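PDB 5ZT3: WA352 from Oryza sativa subsp. indica, which is a mitochondrial protein linked to cytoplasmic male sterility in rice, its fragment here being an all-helical domain of the DUF8018 family. Local coordinates for residues A[70-75]-A[110-115]. Residues are numbered along the deposited sequence; the frame is centred on the assembly and turned at random.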
# COMPACT_ATOMS: atom_id res chain seq x y z
N ALA A 70 -11.89 3.26 0.51
CA ALA A 70 -12.70 3.63 -0.65
C ALA A 70 -14.14 3.85 -0.24
O ALA A 70 -14.79 4.80 -0.71
CB ALA A 70 -12.61 2.54 -1.72
N GLY A 71 -14.65 3.02 0.67
CA GLY A 71 -15.99 3.17 1.19
C GLY A 71 -16.12 4.23 2.27
O GLY A 71 -17.12 4.96 2.30
N LEU A 72 -15.13 4.33 3.16
CA LEU A 72 -15.19 5.36 4.20
C LEU A 72 -15.02 6.76 3.63
O LEU A 72 -15.51 7.74 4.21
CB LEU A 72 -14.10 5.12 5.25
CG LEU A 72 -14.19 3.84 6.06
CD1 LEU A 72 -12.99 3.70 6.98
CD2 LEU A 72 -15.50 3.78 6.85
N HIS A 73 -14.33 6.89 2.49
CA HIS A 73 -13.98 8.18 1.90
C HIS A 73 -14.31 8.16 0.41
O HIS A 73 -13.41 8.09 -0.44
CB HIS A 73 -12.51 8.46 2.15
CG HIS A 73 -12.06 9.81 1.69
ND1 HIS A 73 -10.81 10.02 1.15
CD2 HIS A 73 -12.67 11.02 1.72
CE1 HIS A 73 -10.67 11.30 0.86
NE2 HIS A 73 -11.78 11.93 1.19
N PRO A 74 -15.61 8.23 0.06
CA PRO A 74 -15.98 8.13 -1.37
C PRO A 74 -15.40 9.23 -2.23
O PRO A 74 -15.21 9.02 -3.43
CB PRO A 74 -17.51 8.16 -1.34
CG PRO A 74 -17.87 7.65 0.02
CD PRO A 74 -16.77 8.14 0.95
N SER A 75 -15.11 10.40 -1.65
CA SER A 75 -14.53 11.51 -2.40
C SER A 75 -13.07 11.27 -2.77
O SER A 75 -12.56 11.93 -3.69
CB SER A 75 -14.64 12.79 -1.58
OG SER A 75 -15.99 13.21 -1.48
N SER A 110 -11.25 -0.98 13.73
CA SER A 110 -11.78 -0.81 15.08
C SER A 110 -12.62 0.46 15.19
O SER A 110 -13.65 0.46 15.87
CB SER A 110 -10.63 -0.76 16.09
OG SER A 110 -9.87 -1.96 16.05
N ARG A 111 -12.21 1.54 14.52
CA ARG A 111 -12.81 2.85 14.74
C ARG A 111 -13.35 3.53 13.49
O ARG A 111 -13.98 4.58 13.61
CB ARG A 111 -11.81 3.78 15.45
CG ARG A 111 -11.52 3.36 16.89
CD ARG A 111 -10.27 4.04 17.42
NE ARG A 111 -9.77 3.39 18.63
CZ ARG A 111 -8.70 2.61 18.66
NH1 ARG A 111 -8.01 2.37 17.55
NH2 ARG A 111 -8.31 2.06 19.81
N ASN A 112 -13.10 2.98 12.30
CA ASN A 112 -13.71 3.46 11.06
C ASN A 112 -13.41 4.94 10.87
O ASN A 112 -12.24 5.35 10.98
CB ASN A 112 -15.18 3.06 11.03
CG ASN A 112 -15.35 1.57 10.89
OD1 ASN A 112 -15.18 1.01 9.81
ND2 ASN A 112 -15.70 0.91 11.99
N GLU A 113 -14.41 5.78 10.58
CA GLU A 113 -14.18 7.18 10.30
C GLU A 113 -13.87 8.00 11.54
O GLU A 113 -13.62 9.20 11.42
CB GLU A 113 -15.38 7.77 9.55
CG GLU A 113 -16.56 8.14 10.43
CD GLU A 113 -17.35 6.95 10.95
OE1 GLU A 113 -17.17 5.81 10.45
OE2 GLU A 113 -18.18 7.16 11.86
N GLN A 114 -13.88 7.39 12.73
CA GLN A 114 -13.48 8.07 13.95
C GLN A 114 -12.03 7.81 14.32
O GLN A 114 -11.62 8.14 15.44
CB GLN A 114 -14.41 7.71 15.11
CG GLN A 114 -15.78 8.38 15.02
CD GLN A 114 -16.62 8.16 16.26
OE1 GLN A 114 -16.12 7.73 17.30
NE2 GLN A 114 -17.91 8.47 16.16
N SER A 115 -11.23 7.26 13.42
CA SER A 115 -9.85 6.92 13.71
C SER A 115 -8.90 8.00 13.23
O SER A 115 -9.18 8.72 12.27
CB SER A 115 -9.48 5.59 13.05
OG SER A 115 -9.58 5.69 11.64
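L72, the last residue of helix 45-72, presses its isobutyl group against N112 and E113, at the start of the turn 112-115 that joins helix 98-111 to helix 116-124: the C-terminal end of one helix packed on the turn between two others in this all-helical DUF8018 domain. The two methyls of L72 have different neighbours. CD1 meets main chain, 4.1 Å from N112 CA, while CD2 lies 4.1 Å from the side-chain amide oxygen OD1 of N112. The torsions of L72 account for this split: CG stands beside the backbone N, and chi2 of 176° sets CD1 anti to CA, sending this methyl out to the N112 backbone, while CD2 branches off toward OD1. Measured against it, the N112 side chain crosses at about a right angle. E113 adds an outer contact: L72 CD2 is 4.4 Å from E113 N, with the carboxylate OE1 slightly farther off, distances consistent with loose van der Waals packing. With 124 Å² buried in total over the two sides, the join is small and lies at the surface, but F118 of helix 116-124 touches the side chains of both L72 and E113, bringing the third helix to this join.

The polar end of N112 turns back to the long helix: OD1 accepts a hydrogen bond from K68 NZ, one turn before L72, so methyl contact and polar link tie the same turn to helix 45-72. Backbone geometry shows how the chain leaves helix 98-111 and turns into the next helix. N112 is the first residue to leave helical angles, with a positive phi of 56°, and S115 follows as N-cap of helix 116-124, its OG bonding to F118 N. Two donors of S115 converge on N112 O: the backbone N at 3.3 Å, and OG at 2.8 Å with a C=O...OG angle of 165°, nearly in line with the carbonyl bond.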